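Local structure of acyl-homoserine-lactone synthase (Pseudomonas aeruginosa, 1RO5) at residues E61-F66 and K112-G116; I5-G9 and A127-Y131; T145-E149 and E171-L176; R154-D158 and K183-L188. The protein catalyses the joining of a fatty acyl group from acyl carrier protein to S-adenosylmethionine, releasing the lactone autoinducer N-(3-oxododecanoyl)homoserine lactone for quorum sensing. The contacts are given in a common frame with arbitrary orientation. Numbering follows the deposited sequence.

How the contacts relate
All four contacts belong to one alpha-beta-alpha sandwich. Contacts 1, 2 and 3 reach the same mixed sheet, at the hairpin of strands 55-61 and 64-73, at strand 5-10, and where 139-145 meets 171-179, respectively. Contacts 1 and 2 have centres about 16 Å apart but do not touch; 2 and 3 sit on opposite sides of the chain's centre, their centres about 23 Å apart. Contacts 2 and 4 meet, A129 CB lying 3.6 Å from L188 CD1. Strand 171-179 of contact 3 leads into helix 182-189 of contact 4. A zinc ion held by N-terminal G1, S2 and H3 lies about 6 Å from the D62 side chain; a sulfate, probably from crystallisation, is bound by T145 in contact 3.

Contact 1. Residues E61-F66 and K112-G116; sequences EDGQVF and KGSLG. Residue 63 of segment 61-66 comes from a tag, linker or insertion.
F66 overlaps the backbone of K112 and G113 obliquely, with CE2 3.4 Å from K112 O and 3.7 Å from G113 N; its chi1 is m, and F66 CE2 also comes within 3.7 Å of K112 CB. Segment 61-66 is the tip of a beta hairpin: a type I' turn runs from E61 to Q64, with D62 and G63 both at positive phi, and E61 N donates to Q64 O at 3.1 Å. G63 comes from an insertion. Segment 112-116 is irregular loop leading to helix 118-133, with G113 at the centre of an inverse gamma turn and S114 OG donating to K112 O at 3.1 Å. In register, CA of F66 is 6.7 Å from CA of G113, and CA of E61 7.8 Å from CA of S114. E61, extended with chi1 and chi2 both t, brings OE1 to 3.3 Å from S114 CB. The contact thus combines an aromatic ring against a loop peptide with a carboxylate beside S114, mixing apolar and polar surfaces.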
loop_
_atom_site.group_PDB
_atom_site.type_symbol
_atom_site.label_atom_id
_atom_site.label_comp_id
_atom_site.label_asym_id
_atom_site.label_seq_id
_atom_site.Cartn_x
_atom_site.Cartn_y
_atom_site.Cartn_z
ATOM N N GLU A 61 -3.837 -7.385 -15.438
ATOM C CA GLU A 61 -3.283 -7.384 -16.784
ATOM C C GLU A 61 -3.329 -8.815 -17.230
ATOM O O GLU A 61 -2.930 -9.729 -16.485
ATOM C CB GLU A 61 -1.890 -6.871 -16.785
ATOM C CG GLU A 61 -1.420 -6.592 -18.172
ATOM C CD GLU A 61 -0.378 -5.472 -18.214
ATOM O OE1 GLU A 61 -0.224 -4.873 -19.327
ATOM O OE2 GLU A 61 0.289 -5.195 -17.166
ATOM N N ASP A 62 -3.893 -9.007 -18.429
ATOM C CA ASP A 62 -4.169 -10.327 -19.019
ATOM C C ASP A 62 -4.862 -11.305 -18.022
ATOM O O ASP A 62 -4.506 -12.503 -17.949
ATOM C CB ASP A 62 -2.885 -10.927 -19.685
ATOM C CG ASP A 62 -2.066 -9.847 -20.527
ATOM O OD1 ASP A 62 -2.662 -8.965 -21.260
ATOM O OD2 ASP A 62 -0.797 -9.797 -20.503
ATOM N N GLY A 63 -5.796 -10.757 -17.232
ATOM C CA GLY A 63 -6.737 -11.577 -16.470
ATOM C C GLY A 63 -6.196 -11.984 -15.109
ATOM O O GLY A 63 -6.557 -12.980 -14.479
ATOM N N GLN A 64 -4.648 -11.321 -14.788
ATOM C CA GLN A 64 -3.982 -11.778 -13.576
ATOM C C GLN A 64 -3.736 -10.578 -12.739
ATOM O O GLN A 64 -3.340 -9.506 -13.290
ATOM C CB GLN A 64 -2.621 -12.425 -13.886
ATOM C CG GLN A 64 -2.797 -13.434 -14.935
ATOM C CD GLN A 64 -1.539 -14.252 -15.117
ATOM O OE1 GLN A 64 -0.693 -13.980 -16.000
ATOM N NE2 GLN A 64 -1.413 -15.273 -14.285
ATOM N N VAL A 65 -3.854 -10.790 -11.421
ATOM C CA VAL A 65 -3.315 -9.814 -10.445
ATOM C C VAL A 65 -1.812 -9.688 -10.581
ATOM O O VAL A 65 -1.122 -10.639 -10.402
ATOM C CB VAL A 65 -3.707 -10.151 -9.074
ATOM C CG1 VAL A 65 -3.222 -9.012 -8.136
ATOM C CG2 VAL A 65 -5.205 -10.184 -8.992
ATOM N N PHE A 66 -1.303 -8.508 -10.933
ATOM C CA PHE A 66 0.169 -8.279 -10.932
ATOM C C PHE A 66 0.617 -7.402 -9.797
ATOM O O PHE A 66 1.807 -7.211 -9.630
ATOM C CB PHE A 66 0.651 -7.643 -12.296
ATOM C CG PHE A 66 0.675 -8.629 -13.375
ATOM C CD1 PHE A 66 -0.511 -8.969 -14.066
ATOM C CD2 PHE A 66 1.858 -9.355 -13.677
ATOM C CE1 PHE A 66 -0.503 -9.993 -15.076
ATOM C CE2 PHE A 66 1.863 -10.406 -14.704
ATOM C CZ PHE A 66 0.681 -10.721 -15.379
ATOM N N LYS A 112 6.033 -11.420 -17.088
ATOM C CA LYS A 112 4.723 -11.043 -17.594
ATOM C C LYS A 112 4.251 -9.649 -17.074
ATOM O O LYS A 112 3.230 -9.141 -17.543
ATOM C CB LYS A 112 3.727 -12.213 -17.339
ATOM C CG LYS A 112 4.189 -13.622 -17.902
ATOM C CD LYS A 112 3.516 -14.828 -17.174
ATOM C CE LYS A 112 3.212 -16.010 -18.181
ATOM N NZ LYS A 112 2.327 -17.126 -17.596
ATOM N N GLY A 113 5.007 -9.038 -16.143
ATOM C CA GLY A 113 4.773 -7.655 -15.724
ATOM C C GLY A 113 4.947 -6.663 -16.890
ATOM O O GLY A 113 6.057 -6.128 -17.088
ATOM N N SER A 114 3.873 -6.414 -17.663
ATOM C CA SER A 114 3.975 -5.661 -18.942
ATOM C C SER A 114 3.999 -4.151 -18.804
ATOM O O SER A 114 3.752 -3.463 -19.780
ATOM C CB SER A 114 2.813 -5.958 -19.936
ATOM O OG SER A 114 2.234 -7.266 -19.841
ATOM N N LEU A 115 4.224 -3.607 -17.619
ATOM C CA LEU A 115 4.293 -2.142 -17.540
ATOM C C LEU A 115 5.655 -1.611 -17.089
ATOM O O LEU A 115 6.088 -0.502 -17.461
ATOM C CB LEU A 115 3.180 -1.547 -16.655
ATOM C CG LEU A 115 3.438 -0.118 -16.071
ATOM C CD1 LEU A 115 3.300 1.057 -17.136
ATOM C CD2 LEU A 115 2.656 0.209 -14.774
ATOM N N GLY A 116 6.319 -2.385 -16.257
ATOM C CA GLY A 116 7.494 -1.878 -15.576
ATOM C C GLY A 116 7.169 -2.111 -14.126
ATOM O O GLY A 116 6.375 -3.054 -13.792
#

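Contact 2. Residues I5-G9 and A127-Y131; sequences IVQIG and ALARY
A127 opens the helical segment with its methyl directed at the strand: A127 CB meets V6 CG1 at 3.8 Å, and A127 O lies 3.8 Å from I8 CD1. Next, L128 (chi1 t, chi2 p) brings CD1 to 4.5 Å from I8 CD1. One turn on from A127, Y131 closes the contact; its N donates to A127 O at 3.0 Å, and chi1 t swings the ring over to the strand. There I8 CG2 stands 3.8 Å from the Y131 ring centroid and 11° off the ring normal, a CH-pi contact over the face. Y131 OH comes 4.4 Å from G9 CA.

Segment 5-9 is beta strand, so V6 and I8 share the side turned to the helix; I8, with chi1 m and chi2 t, has the largest area covered. The axes pass 9.9 Å apart at -35°, running roughly the same way, with CA of V6 7.5 Å from CA of A127 and CA of I8 7.8 Å from CA of Y131. This is apolar helix-on-sheet packing in an alpha-beta-alpha sandwich. Strand 5-10 pairs antiparallel with 55-61, whose M57 also touches V6, I8, A127 and L128, while helix 182-189 meets helix 118-133 at A129.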
loop_
_atom_site.group_PDB
_atom_site.type_symbol
_atom_site.label_atom_id
_atom_site.label_comp_id
_atom_site.label_asym_id
_atom_site.label_seq_id
_atom_site.Cartn_x
_atom_site.Cartn_y
_atom_site.Cartn_z
ATOM N N ILE A 5 -6.116 -2.840 -15.653
ATOM C CA ILE A 5 -7.347 -2.599 -14.894
ATOM C C ILE A 5 -6.898 -2.398 -13.468
ATOM O O ILE A 5 -6.079 -3.206 -12.919
ATOM C CB ILE A 5 -8.186 -3.776 -14.988
ATOM C CG1 ILE A 5 -8.715 -3.892 -16.419
ATOM C CG2 ILE A 5 -9.376 -3.676 -14.101
ATOM C CD1 ILE A 5 -9.377 -5.318 -16.689
ATOM N N VAL A 6 -7.412 -1.348 -12.830
ATOM C CA VAL A 6 -7.148 -1.144 -11.404
ATOM C C VAL A 6 -8.491 -1.236 -10.642
ATOM O O VAL A 6 -9.407 -0.513 -10.996
ATOM C CB VAL A 6 -6.523 0.196 -11.181
ATOM C CG1 VAL A 6 -6.320 0.466 -9.675
ATOM C CG2 VAL A 6 -5.174 0.304 -11.857
ATOM N N GLN A 7 -8.650 -2.114 -9.648
ATOM C CA GLN A 7 -9.791 -2.035 -8.768
ATOM C C GLN A 7 -9.499 -1.650 -7.301
ATOM O O GLN A 7 -8.560 -2.139 -6.675
ATOM C CB GLN A 7 -10.530 -3.368 -8.734
ATOM C CG GLN A 7 -10.594 -4.097 -10.045
ATOM C CD GLN A 7 -11.570 -5.218 -9.942
ATOM O OE1 GLN A 7 -12.557 -5.143 -9.143
ATOM N NE2 GLN A 7 -11.298 -6.289 -10.675
ATOM N N ILE A 8 -10.328 -0.795 -6.754
ATOM C CA ILE A 8 -10.232 -0.427 -5.396
ATOM C C ILE A 8 -11.576 -0.553 -4.698
ATOM O O ILE A 8 -12.567 0.033 -5.141
ATOM C CB ILE A 8 -9.721 0.924 -5.261
ATOM C CG1 ILE A 8 -8.494 1.141 -6.147
ATOM C CG2 ILE A 8 -9.245 1.162 -3.798
ATOM C CD1 ILE A 8 -7.783 2.517 -5.916
ATOM N N GLY A 9 -11.624 -1.333 -3.609
ATOM C CA GLY A 9 -12.851 -1.571 -2.893
ATOM C C GLY A 9 -12.589 -2.331 -1.595
ATOM O O GLY A 9 -11.478 -2.820 -1.320
ATOM N N ALA A 127 -3.877 6.034 -8.735
ATOM C CA ALA A 127 -5.255 5.536 -8.488
ATOM C C ALA A 127 -5.586 5.600 -6.988
ATOM O O ALA A 127 -6.672 6.075 -6.590
ATOM C CB ALA A 127 -5.376 4.068 -8.974
ATOM N N LEU A 128 -4.588 5.222 -6.162
ATOM C CA LEU A 128 -4.806 5.218 -4.737
ATOM C C LEU A 128 -5.000 6.601 -4.130
ATOM O O LEU A 128 -5.910 6.818 -3.326
ATOM C CB LEU A 128 -3.689 4.478 -4.060
ATOM C CG LEU A 128 -3.825 4.052 -2.620
ATOM C CD1 LEU A 128 -5.177 3.411 -2.367
ATOM C CD2 LEU A 128 -2.791 3.000 -2.587
ATOM N N ALA A 129 -4.159 7.554 -4.539
ATOM C CA ALA A 129 -4.236 8.890 -3.960
ATOM C C ALA A 129 -5.583 9.600 -4.312
ATOM O O ALA A 129 -6.102 10.415 -3.591
ATOM C CB ALA A 129 -3.079 9.683 -4.408
ATOM N N ARG A 130 -6.125 9.244 -5.446
ATOM C CA ARG A 130 -7.345 9.785 -5.952
ATOM C C ARG A 130 -8.589 9.231 -5.251
ATOM O O ARG A 130 -9.529 9.988 -4.883
ATOM C CB ARG A 130 -7.396 9.389 -7.459
ATOM C CG ARG A 130 -8.776 9.685 -8.028
ATOM C CD ARG A 130 -8.969 9.467 -9.495
ATOM N NE ARG A 130 -10.378 9.054 -9.606
ATOM C CZ ARG A 130 -10.806 7.968 -10.271
ATOM N NH1 ARG A 130 -9.923 7.181 -10.904
ATOM N NH2 ARG A 130 -12.124 7.673 -10.310
ATOM N N TYR A 131 -8.629 7.900 -5.127
ATOM C CA TYR A 131 -9.608 7.230 -4.344
ATOM C C TYR A 131 -9.550 7.725 -2.922
ATOM O O TYR A 131 -10.553 7.928 -2.314
ATOM C CB TYR A 131 -9.306 5.767 -4.314
ATOM C CG TYR A 131 -10.353 4.942 -3.540
ATOM C CD1 TYR A 131 -11.584 4.599 -4.148
ATOM C CD2 TYR A 131 -10.088 4.480 -2.265
ATOM C CE1 TYR A 131 -12.515 3.810 -3.472
ATOM C CE2 TYR A 131 -11.037 3.681 -1.539
ATOM C CZ TYR A 131 -12.267 3.378 -2.140
ATOM O OH TYR A 131 -13.224 2.568 -1.451
#

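Contact 3. Residues T145-E149 and E171-L176; sequences TVGVE and ERAVAL. With SO4 (sulfate ion), chain E.
T145 ends strand 139-145 and serves as N-cap of helix 146-154. Its chi1 is p, which places OG1 to accept from V148 N at 3.2 Å and to donate at 2.9 Å to O1 of a sulfate that probably came from the crystallisation medium. T145 forms an antiparallel non-hydrogen-bonded pair with A173, their CA atoms 4.2 Å apart and side chains diverging, and T145 CG2 lies 4.0 Å from E171 CB. Just beyond, V146 N donates to R172 O at 3.0 Å.

V146, chi1 t, sets its CB over one face of the R172 guanidinium and brings CG2 to 4.3 Å from V174 CG1. E149, with chi1 and chi2 t, has its CA-to-CB bond directed toward the strand; its OE1 is 3.7 Å from V174 CG1 and its OE2 3.8 Å from L176 CD2, while the carboxylate makes a salt bridge to R161. Strand 171-179 thus runs past a strand-to-helix junction, an element of the acetyltransferase-like fold to which autoinducer synthases belong.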
loop_
_atom_site.group_PDB
_atom_site.type_symbol
_atom_site.label_atom_id
_atom_site.label_comp_id
_atom_site.label_asym_id
_atom_site.label_seq_id
_atom_site.Cartn_x
_atom_site.Cartn_y
_atom_site.Cartn_z
ATOM N N THR A 145 10.121 -0.091 3.031
ATOM C CA THR A 145 11.568 -0.056 3.163
ATOM C C THR A 145 12.116 1.292 2.712
ATOM O O THR A 145 11.455 2.123 1.960
ATOM C CB THR A 145 12.207 -1.065 2.247
ATOM O OG1 THR A 145 11.881 -0.677 0.887
ATOM C CG2 THR A 145 11.652 -2.546 2.443
ATOM N N VAL A 146 13.396 1.452 3.058
ATOM C CA VAL A 146 14.115 2.673 2.680
ATOM C C VAL A 146 14.161 2.887 1.204
ATOM O O VAL A 146 14.112 4.030 0.724
ATOM C CB VAL A 146 15.512 2.765 3.285
ATOM C CG1 VAL A 146 16.187 4.063 2.747
ATOM C CG2 VAL A 146 15.395 2.819 4.777
ATOM N N GLY A 147 14.224 1.761 0.473
ATOM C CA GLY A 147 14.150 1.701 -1.004
ATOM C C GLY A 147 12.890 2.391 -1.490
ATOM O O GLY A 147 12.915 3.278 -2.370
ATOM N N VAL A 148 11.737 1.971 -0.981
ATOM C CA VAL A 148 10.495 2.522 -1.533
ATOM C C VAL A 148 10.420 3.999 -1.072
ATOM O O VAL A 148 9.888 4.843 -1.760
ATOM C CB VAL A 148 9.283 1.741 -0.989
ATOM C CG1 VAL A 148 7.937 2.552 -1.060
ATOM C CG2 VAL A 148 9.204 0.367 -1.554
ATOM N N GLU A 149 10.934 4.278 0.119
ATOM C CA GLU A 149 10.936 5.659 0.591
ATOM C C GLU A 149 11.626 6.569 -0.454
ATOM O O GLU A 149 11.042 7.610 -0.909
ATOM C CB GLU A 149 11.583 5.810 1.960
ATOM C CG GLU A 149 11.963 7.273 2.237
ATOM C CD GLU A 149 12.648 7.404 3.565
ATOM O OE1 GLU A 149 13.322 6.408 3.975
ATOM O OE2 GLU A 149 12.516 8.439 4.274
ATOM N N GLU A 171 15.459 -6.401 5.974
ATOM C CA GLU A 171 15.242 -5.055 5.368
ATOM C C GLU A 171 15.626 -3.927 6.370
ATOM O O GLU A 171 15.652 -4.146 7.599
ATOM C CB GLU A 171 13.787 -4.847 4.906
ATOM C CG GLU A 171 13.162 -5.942 4.025
ATOM C CD GLU A 171 13.812 -6.109 2.673
ATOM O OE1 GLU A 171 13.525 -7.107 2.013
ATOM O OE2 GLU A 171 14.633 -5.255 2.235
ATOM N N ARG A 172 15.884 -2.737 5.817
ATOM C CA ARG A 172 15.843 -1.485 6.539
ATOM C C ARG A 172 14.484 -0.882 6.370
ATOM O O ARG A 172 14.117 -0.392 5.316
ATOM C CB ARG A 172 16.942 -0.542 6.049
ATOM C CG ARG A 172 18.368 -1.082 6.479
ATOM C CD ARG A 172 19.545 -0.169 6.066
ATOM N NE ARG A 172 19.452 0.073 4.612
ATOM C CZ ARG A 172 19.703 1.229 4.033
ATOM N NH1 ARG A 172 20.054 2.300 4.799
ATOM N NH2 ARG A 172 19.553 1.314 2.694
ATOM N N ALA A 173 13.708 -0.912 7.406
ATOM C CA ALA A 173 12.284 -0.520 7.266
ATOM C C ALA A 173 12.119 0.830 7.891
ATOM O O ALA A 173 12.872 1.148 8.781
ATOM C CB ALA A 173 11.419 -1.507 7.984
ATOM N N VAL A 174 11.124 1.614 7.472
ATOM C CA VAL A 174 10.852 2.883 8.058
ATOM C C VAL A 174 9.343 3.103 7.985
ATOM O O VAL A 174 8.696 2.555 7.094
ATOM C CB VAL A 174 11.632 3.965 7.187
ATOM C CG1 VAL A 174 11.306 3.818 5.600
ATOM C CG2 VAL A 174 11.468 5.388 7.705
ATOM N N ALA A 175 8.771 3.923 8.881
ATOM C CA ALA A 175 7.378 4.397 8.855
ATOM C C ALA A 175 7.335 5.740 8.168
ATOM O O ALA A 175 8.022 6.697 8.597
ATOM C CB ALA A 175 6.811 4.609 10.298
ATOM N N LEU A 176 6.491 5.845 7.133
ATOM C CA LEU A 176 6.376 7.057 6.421
ATOM C C LEU A 176 5.013 7.735 6.597
ATOM O O LEU A 176 4.006 7.071 6.708
ATOM C CB LEU A 176 6.544 6.690 4.951
ATOM C CG LEU A 176 7.880 6.087 4.558
ATOM C CD1 LEU A 176 7.744 5.874 3.090
ATOM C CD2 LEU A 176 9.100 6.991 4.825
HETATM S S SO4 E . 13.938 -2.125 -2.069
HETATM O O1 SO4 E . 13.048 -2.500 -0.995
HETATM O O2 SO4 E . 13.422 -0.950 -2.770
HETATM O O3 SO4 E . 14.185 -3.258 -2.976
HETATM O O4 SO4 E . 15.231 -1.690 -1.528
#

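Contact 4. Residues R154-D158 and K183-L188; sequences RAGLD and KTQIAL
This is a loop-on-helix contact between helix 182-189 and the loop after helix 146-154, built around a Schellman motif that ends the latter helix and turns the chain into strand 158-161. G156 has phi 98°; a CB at G156 would fall 2.9 Å from A187 CB, and at these backbone angles it would also crowd the preceding carbonyl. CA of G156 lies 5.1 Å from CA of A187, and CA of L157 4.4 Å from CA of T184. Segment 183-188 is regular helix.

L157 (chi1 m, chi2 p) has its CA-to-CB bond pointing away, yet its CD1 reaches A187 CB at 3.8 Å and L188 CD2 at 4.0 Å. The extended K183 side chain runs along the loop, CD 3.6 Å from D158 CB and CE 2.9 Å from G156 O; the D158 carboxylate hydrogen-bonds to N181. T184, chi1 m, uses its hydroxyl twice, hydrogen-bonding also to E179 O: D158 N donates to T184 OG1 at 3.2 Å, nearly straight at 165°.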
loop_
_atom_site.group_PDB
_atom_site.type_symbol
_atom_site.label_atom_id
_atom_site.label_comp_id
_atom_site.label_asym_id
_atom_site.label_seq_id
_atom_site.Cartn_x
_atom_site.Cartn_y
_atom_site.Cartn_z
ATOM N N ARG A 154 11.902 10.751 -4.676
ATOM C CA ARG A 154 12.355 11.058 -6.002
ATOM C C ARG A 154 11.202 11.368 -6.966
ATOM O O ARG A 154 11.364 12.183 -7.918
ATOM C CB ARG A 154 13.145 9.879 -6.621
ATOM C CG ARG A 154 14.535 9.711 -6.009
ATOM C CD ARG A 154 15.504 8.937 -6.858
ATOM N NE ARG A 154 16.232 7.918 -6.105
ATOM C CZ ARG A 154 16.098 6.630 -6.369
ATOM N NH1 ARG A 154 15.242 6.236 -7.371
ATOM N NH2 ARG A 154 16.808 5.753 -5.633
ATOM N N ALA A 155 10.096 10.656 -6.818
ATOM C CA ALA A 155 9.008 10.903 -7.737
ATOM C C ALA A 155 8.317 12.274 -7.409
ATOM O O ALA A 155 7.342 12.644 -8.089
ATOM C CB ALA A 155 8.008 9.796 -7.676
ATOM N N GLY A 156 8.814 12.983 -6.399
ATOM C CA GLY A 156 8.248 14.242 -5.997
ATOM C C GLY A 156 7.273 14.305 -4.814
ATOM O O GLY A 156 6.926 15.437 -4.384
ATOM N N LEU A 157 6.865 13.156 -4.239
ATOM C CA LEU A 157 5.789 13.153 -3.263
ATOM C C LEU A 157 6.247 13.857 -2.042
ATOM O O LEU A 157 7.438 14.033 -1.792
ATOM C CB LEU A 157 5.353 11.736 -2.887
ATOM C CG LEU A 157 4.452 11.086 -3.894
ATOM C CD1 LEU A 157 4.844 11.332 -5.284
ATOM C CD2 LEU A 157 4.420 9.604 -3.688
ATOM N N ASP A 158 5.293 14.253 -1.216
ATOM C CA ASP A 158 5.699 14.903 -0.035
ATOM C C ASP A 158 5.648 13.795 1.037
ATOM O O ASP A 158 4.565 13.372 1.428
ATOM C CB ASP A 158 4.742 16.066 0.185
ATOM C CG ASP A 158 4.947 16.737 1.498
ATOM O OD1 ASP A 158 5.828 16.306 2.209
ATOM O OD2 ASP A 158 4.265 17.677 1.955
ATOM N N LYS A 183 1.691 19.425 -3.373
ATOM C CA LYS A 183 2.961 18.945 -3.905
ATOM C C LYS A 183 2.878 17.467 -4.489
ATOM O O LYS A 183 3.313 17.135 -5.724
ATOM C CB LYS A 183 4.023 19.127 -2.855
ATOM C CG LYS A 183 5.357 18.620 -3.354
ATOM C CD LYS A 183 6.202 18.403 -2.095
ATOM C CE LYS A 183 7.376 17.488 -2.382
ATOM N NZ LYS A 183 8.453 18.115 -1.608
ATOM N N THR A 184 2.176 16.606 -3.698
ATOM C CA THR A 184 1.937 15.181 -4.098
ATOM C C THR A 184 1.106 15.130 -5.295
ATOM O O THR A 184 1.350 14.375 -6.242
ATOM C CB THR A 184 1.279 14.383 -2.950
ATOM O OG1 THR A 184 2.199 14.328 -1.833
ATOM C CG2 THR A 184 0.974 12.948 -3.299
ATOM N N GLN A 185 0.043 15.894 -5.235
ATOM C CA GLN A 185 -0.901 15.847 -6.319
ATOM C C GLN A 185 -0.215 16.259 -7.621
ATOM O O GLN A 185 -0.446 15.657 -8.694
ATOM C CB GLN A 185 -2.025 16.791 -5.983
ATOM C CG GLN A 185 -2.991 16.246 -4.905
ATOM C CD GLN A 185 -4.144 17.180 -4.672
ATOM O OE1 GLN A 185 -4.776 17.609 -5.629
ATOM N NE2 GLN A 185 -4.377 17.577 -3.413
ATOM N N ILE A 186 0.621 17.312 -7.546
ATOM C CA ILE A 186 1.264 17.839 -8.759
ATOM C C ILE A 186 2.281 16.784 -9.286
ATOM O O ILE A 186 2.304 16.465 -10.479
ATOM C CB ILE A 186 1.926 19.206 -8.539
ATOM C CG1 ILE A 186 0.896 20.313 -8.163
ATOM C CG2 ILE A 186 2.591 19.584 -9.856
ATOM C CD1 ILE A 186 1.501 21.552 -7.327
ATOM N N ALA A 187 3.072 16.216 -8.375
ATOM C CA ALA A 187 3.970 15.085 -8.675
ATOM C C ALA A 187 3.270 13.994 -9.337
ATOM O O ALA A 187 3.752 13.481 -10.298
ATOM C CB ALA A 187 4.647 14.559 -7.341
ATOM N N LEU A 188 2.123 13.583 -8.816
ATOM C CA LEU A 188 1.352 12.508 -9.456
ATOM C C LEU A 188 0.610 12.771 -10.751
ATOM O O LEU A 188 0.475 11.867 -11.599
ATOM C CB LEU A 188 0.293 11.922 -8.457
ATOM C CG LEU A 188 0.837 11.197 -7.214
ATOM C CD1 LEU A 188 -0.235 10.799 -6.385
ATOM C CD2 LEU A 188 1.818 10.015 -7.587
#